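PDB 1B9W: protein (merozoite surface protein 1) from Plasmodium cynomolgi, which is the merozoite surface antigen, here its two C-terminal EGF-like domains, and probably takes part in binding and invading host erythrocytes and in merozoite egress from them. Local coordinates for residues Ala17-Tyr21 with Leu82-Phe87; Cys30-Phe34 with Glu69-Lys73. The contacts are given in a common frame with arbitrary orientation. Numbering follows the deposited sequence.

Contact 1: residues Ala17-Tyr21 with Leu82-Phe87; sequences ACYRY and LFEGVF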
loop_
_atom_site.group_PDB
_atom_site.type_symbol
_atom_site.label_atom_id
_atom_site.label_comp_id
_atom_site.label_asym_id
_atom_site.label_seq_id
_atom_site.Cartn_x
_atom_site.Cartn_y
_atom_site.Cartn_z
ATOM N N ALA A 17 5.600 -3.160 0.109
ATOM C CA ALA A 17 4.911 -4.086 -0.811
ATOM C C ALA A 17 5.114 -3.556 -2.217
ATOM O O ALA A 17 5.334 -2.367 -2.450
ATOM C CB ALA A 17 3.418 -4.140 -0.527
ATOM N N CYS A 18 4.928 -4.435 -3.236
ATOM C CA CYS A 18 5.131 -3.888 -4.577
ATOM C C CYS A 18 4.092 -4.569 -5.510
ATOM O O CYS A 18 3.751 -5.716 -5.247
ATOM C CB CYS A 18 6.542 -4.244 -5.084
ATOM S SG CYS A 18 7.033 -3.569 -6.650
ATOM N N TYR A 19 3.584 -3.801 -6.422
ATOM C CA TYR A 19 2.601 -4.255 -7.387
ATOM C C TYR A 19 3.063 -3.932 -8.799
ATOM O O TYR A 19 3.487 -2.831 -9.113
ATOM C CB TYR A 19 1.257 -3.581 -7.176
ATOM C CG TYR A 19 0.078 -4.173 -7.919
ATOM C CD1 TYR A 19 -0.652 -5.224 -7.396
ATOM C CD2 TYR A 19 -0.258 -3.630 -9.159
ATOM C CE1 TYR A 19 -1.742 -5.764 -8.078
ATOM C CE2 TYR A 19 -1.362 -4.174 -9.825
ATOM C CZ TYR A 19 -2.073 -5.203 -9.290
ATOM O OH TYR A 19 -3.150 -5.725 -9.999
ATOM N N ARG A 20 2.958 -4.949 -9.718
ATOM C CA ARG A 20 3.346 -4.670 -11.115
ATOM C C ARG A 20 2.089 -4.570 -11.979
ATOM O O ARG A 20 1.202 -5.431 -11.899
ATOM C CB ARG A 20 4.149 -5.910 -11.674
ATOM C CG ARG A 20 4.427 -5.667 -13.194
ATOM C CD ARG A 20 5.193 -6.982 -13.624
ATOM N NE ARG A 20 5.628 -6.780 -15.020
ATOM C CZ ARG A 20 6.737 -6.248 -15.441
ATOM N NH1 ARG A 20 7.681 -5.728 -14.644
ATOM N NH2 ARG A 20 6.907 -6.120 -16.759
ATOM N N TYR A 21 1.837 -3.424 -12.606
ATOM C CA TYR A 21 0.596 -3.166 -13.281
ATOM C C TYR A 21 0.618 -3.791 -14.708
ATOM O O TYR A 21 1.722 -4.072 -15.174
ATOM C CB TYR A 21 0.449 -1.659 -13.449
ATOM C CG TYR A 21 0.238 -0.971 -12.086
ATOM C CD1 TYR A 21 -1.048 -0.941 -11.544
ATOM C CD2 TYR A 21 1.294 -0.368 -11.433
ATOM C CE1 TYR A 21 -1.264 -0.275 -10.323
ATOM C CE2 TYR A 21 1.083 0.279 -10.214
ATOM C CZ TYR A 21 -0.196 0.323 -9.690
ATOM O OH TYR A 21 -0.390 1.004 -8.487
ATOM N N LEU A 82 -5.194 -5.486 -0.723
ATOM C CA LEU A 82 -3.944 -6.243 -0.689
ATOM C C LEU A 82 -3.068 -5.608 0.416
ATOM O O LEU A 82 -3.012 -4.362 0.459
ATOM C CB LEU A 82 -3.216 -6.082 -2.014
ATOM C CG LEU A 82 -3.332 -7.150 -3.105
ATOM C CD1 LEU A 82 -4.526 -8.056 -2.918
ATOM C CD2 LEU A 82 -3.351 -6.492 -4.475
ATOM N N PHE A 83 -2.381 -6.424 1.181
ATOM C CA PHE A 83 -1.478 -5.933 2.220
ATOM C C PHE A 83 -2.234 -4.967 3.146
ATOM O O PHE A 83 -1.704 -3.902 3.445
ATOM C CB PHE A 83 -0.272 -5.214 1.628
ATOM C CG PHE A 83 0.431 -5.981 0.532
ATOM C CD1 PHE A 83 1.266 -7.033 0.839
ATOM C CD2 PHE A 83 0.263 -5.624 -0.791
ATOM C CE1 PHE A 83 1.909 -7.736 -0.164
ATOM C CE2 PHE A 83 0.906 -6.311 -1.808
ATOM C CZ PHE A 83 1.728 -7.372 -1.483
ATOM N N GLU A 84 -3.426 -5.352 3.544
ATOM C CA GLU A 84 -4.271 -4.569 4.442
ATOM C C GLU A 84 -4.764 -3.263 3.868
ATOM O O GLU A 84 -5.227 -2.397 4.625
ATOM C CB GLU A 84 -3.562 -4.346 5.795
ATOM C CG GLU A 84 -3.271 -5.671 6.479
ATOM C CD GLU A 84 -2.204 -5.648 7.541
ATOM O OE1 GLU A 84 -1.555 -4.617 7.818
ATOM O OE2 GLU A 84 -1.992 -6.727 8.148
ATOM N N GLY A 85 -4.762 -3.095 2.538
ATOM C CA GLY A 85 -5.300 -1.904 1.924
ATOM C C GLY A 85 -4.265 -0.903 1.466
ATOM O O GLY A 85 -4.650 0.163 0.984
ATOM N N VAL A 86 -2.997 -1.256 1.502
ATOM C CA VAL A 86 -1.956 -0.449 0.867
ATOM C C VAL A 86 -2.199 -0.385 -0.637
ATOM O O VAL A 86 -1.910 0.600 -1.294
ATOM C CB VAL A 86 -0.574 -1.025 1.227
ATOM C CG1 VAL A 86 0.516 -0.386 0.413
ATOM C CG2 VAL A 86 -0.318 -0.794 2.716
ATOM N N PHE A 87 -2.752 -1.485 -1.174
ATOM C CA PHE A 87 -3.242 -1.496 -2.558
ATOM C C PHE A 87 -4.679 -2.073 -2.527
ATOM O O PHE A 87 -5.013 -2.870 -1.653
ATOM C CB PHE A 87 -2.434 -2.409 -3.501
ATOM C CG PHE A 87 -1.061 -1.933 -3.857
ATOM C CD1 PHE A 87 -0.860 -1.092 -4.932
ATOM C CD2 PHE A 87 0.008 -2.360 -3.088
ATOM C CE1 PHE A 87 0.428 -0.662 -5.216
ATOM C CE2 PHE A 87 1.306 -1.942 -3.378
ATOM C CZ PHE A 87 1.479 -1.093 -4.446
#
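Strand residues A17-R20 of the first EGF-like domain, with Y21 just beyond, pack against the turn L82-F87 of the second. Two CH-pi contacts form. CB of A17 lies over one face of F83, 3.5 Å from the ring centroid and 10° off the ring normal. CB of Y19 sits over a face of F87, 3.6 Å from CE1. The Y19 and F87 rings are inclined at 30°, but they are slid apart, with centroids 5.6 Å from each other, and barely overlap. CE1 of Y19 is 4.0 Å from CD2 of L82, and CB of A17 is 4.2 Å from CE2 of F87. At the edge of the F87 ring, OH of Y21 comes to 3.8 Å from CE1. That hydroxyl is hydrogen-bonded to E27.

The turn holds its own shape. L82 N donates to F87 O at 2.8 Å, and G85 N to L82 O at 3.0 Å. V86 and F87 both face L82, a classic beta bulge. G85 has backbone angles that call for glycine.

No hydrogen bond joins the two segments. They meet by apolar and CH-pi packing, while a hydrogen bond from R29 to V86 O adds a polar link between the domains beside them.

Contact 2: residues Cys30-Phe34 with Glu69-Lys73; sequences CLLYF and EIVCK
A type II beta turn runs from L31 to F34 in the first EGF-like domain. It faces strand 70-73 of the second. L32 and Y33 are the turn's middle residues, with phi/psi of -56/149 and 69/22. F34 N closes it with a weak bond of 3.3 Å to L31 O. The nearest CA pair across the segments is L32 and I70, 7.8 Å apart.

L32 points toward the strand in an m,t rotamer (chi1 -71°, chi2 -175°). Its CD2 lies 3.8 Å from SG of C72 and 4.3 Å from CG2 of I70. C72 also points toward the turn, with chi1 m (-57°), and its SG is tied to C56 in a disulfide. I70 points the same way, with chi1 m (-69°) and chi2 t (154°), and CD1 comes 3.6 Å from CE1 of Y33. V71 points away.

Y33 leaves the turn sideways. With chi1 -48° (m) and chi2 -72°, its ring reaches across to the start of the strand. There I70 N donates to Y33 OH at 2.8 Å, with an angle of 164° at the hydrogen. The same OH lies 3.5 Å from CA of E69.

The turn thus packs on a strand of the second domain's two-stranded antiparallel sheet, 61-64 with 70-73. Apolar packing by L32 and Y33 is joined by one well-aligned hydrogen bond from main chain to side chain, which gives the interface a directional polar link.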
loop_
_atom_site.group_PDB
_atom_site.type_symbol
_atom_site.label_atom_id
_atom_site.label_comp_id
_atom_site.label_asym_id
_atom_site.label_seq_id
_atom_site.Cartn_x
_atom_site.Cartn_y
_atom_site.Cartn_z
ATOM N N CYS A 30 5.212 1.743 1.136
ATOM C CA CYS A 30 5.425 1.128 2.443
ATOM C C CYS A 30 4.208 0.444 3.004
ATOM O O CYS A 30 3.070 0.851 2.781
ATOM C CB CYS A 30 5.953 2.239 3.395
ATOM S SG CYS A 30 7.463 3.043 2.942
ATOM N N LEU A 31 4.407 -0.568 3.851
ATOM C CA LEU A 31 3.375 -1.289 4.544
ATOM C C LEU A 31 2.746 -0.327 5.603
ATOM O O LEU A 31 3.341 0.743 5.833
ATOM C CB LEU A 31 3.952 -2.513 5.248
ATOM C CG LEU A 31 4.445 -3.637 4.272
ATOM C CD1 LEU A 31 5.025 -4.782 5.100
ATOM C CD2 LEU A 31 3.283 -4.098 3.407
ATOM N N LEU A 32 1.540 -0.652 6.011
ATOM C CA LEU A 32 0.917 0.201 7.048
ATOM C C LEU A 32 1.824 0.286 8.268
ATOM O O LEU A 32 2.548 -0.619 8.667
ATOM C CB LEU A 32 -0.430 -0.381 7.460
ATOM C CG LEU A 32 -1.612 -0.325 6.510
ATOM C CD1 LEU A 32 -2.875 -0.848 7.191
ATOM C CD2 LEU A 32 -1.782 1.070 5.936
ATOM N N TYR A 33 1.751 1.452 8.969
ATOM C CA TYR A 33 2.609 1.697 10.123
ATOM C C TYR A 33 4.086 1.879 9.799
ATOM O O TYR A 33 4.959 1.886 10.666
ATOM C CB TYR A 33 2.402 0.738 11.293
ATOM C CG TYR A 33 0.937 0.577 11.636
ATOM C CD1 TYR A 33 0.195 1.574 12.261
ATOM C CD2 TYR A 33 0.302 -0.624 11.319
ATOM C CE1 TYR A 33 -1.147 1.391 12.552
ATOM C CE2 TYR A 33 -1.036 -0.811 11.583
ATOM C CZ TYR A 33 -1.745 0.192 12.215
ATOM O OH TYR A 33 -3.079 -0.017 12.467
ATOM N N PHE A 34 4.369 2.254 8.559
ATOM C CA PHE A 34 5.648 2.682 8.079
ATOM C C PHE A 34 5.472 3.896 7.190
ATOM O O PHE A 34 4.445 4.038 6.535
ATOM C CB PHE A 34 6.363 1.599 7.211
ATOM C CG PHE A 34 6.767 0.436 8.058
ATOM C CD1 PHE A 34 5.866 -0.587 8.308
ATOM C CD2 PHE A 34 8.043 0.390 8.607
ATOM C CE1 PHE A 34 6.248 -1.665 9.082
ATOM C CE2 PHE A 34 8.403 -0.690 9.395
ATOM C CZ PHE A 34 7.516 -1.721 9.650
ATOM N N GLU A 69 -5.877 2.380 15.598
ATOM C CA GLU A 69 -5.465 1.476 14.498
ATOM C C GLU A 69 -5.973 2.014 13.164
ATOM O O GLU A 69 -7.085 2.546 13.046
ATOM C CB GLU A 69 -6.202 0.158 14.679
ATOM C CG GLU A 69 -5.466 -0.881 15.501
ATOM C CD GLU A 69 -6.052 -2.265 15.252
ATOM O OE1 GLU A 69 -7.322 -2.458 15.379
ATOM O OE2 GLU A 69 -5.281 -3.227 14.896
ATOM N N ILE A 70 -5.157 1.803 12.125
ATOM C CA ILE A 70 -5.535 2.330 10.806
ATOM C C ILE A 70 -6.368 1.261 10.119
ATOM O O ILE A 70 -6.048 0.080 10.278
ATOM C CB ILE A 70 -4.303 2.680 9.960
ATOM C CG1 ILE A 70 -3.576 3.894 10.533
ATOM C CG2 ILE A 70 -4.705 2.962 8.511
ATOM C CD1 ILE A 70 -2.100 3.952 10.192
ATOM N N VAL A 71 -7.499 1.652 9.567
ATOM C CA VAL A 71 -8.378 0.696 8.886
ATOM C C VAL A 71 -8.559 1.206 7.455
ATOM O O VAL A 71 -9.095 2.310 7.309
ATOM C CB VAL A 71 -9.760 0.638 9.568
ATOM C CG1 VAL A 71 -10.787 0.004 8.635
ATOM C CG2 VAL A 71 -9.680 -0.156 10.869
ATOM N N CYS A 72 -8.041 0.490 6.455
ATOM C CA CYS A 72 -8.217 0.962 5.082
ATOM C C CYS A 72 -9.425 0.286 4.452
ATOM O O CYS A 72 -9.509 -0.939 4.561
ATOM C CB CYS A 72 -6.992 0.601 4.217
ATOM S SG CYS A 72 -5.446 1.240 4.874
ATOM N N LYS A 73 -10.249 1.016 3.707
ATOM C CA LYS A 73 -11.342 0.286 3.066
ATOM C C LYS A 73 -11.343 0.489 1.559
ATOM O O LYS A 73 -11.371 1.622 1.077
ATOM C CB LYS A 73 -12.672 0.700 3.712
ATOM C CG LYS A 73 -13.847 0.008 3.045
ATOM C CD LYS A 73 -14.905 -0.479 4.018
ATOM C CE LYS A 73 -15.907 -1.362 3.275
ATOM N NZ LYS A 73 -15.899 -2.760 3.795
#

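How the contacts relate
From the N terminus, strand 16-20 of the first EGF-like domain comes first and pairs with strand 26-30. The turn L31-F34 follows directly. The chain then enters the second domain, where strand 70-73 meets that turn and closes contact 2. Only later does 82-87 return to 17-21 and close contact 1. Contact 2 is therefore nested inside the loop of contact 1. Both join the two domains, with centres 11 Å apart, and they touch. V86 CG1 lies 3.7 Å from C30 O, and E84 O lies 3.5 Å from C72 CB. The turn 82-87 thus packs against residues of both contact 2 segments, making one continuous domain interface.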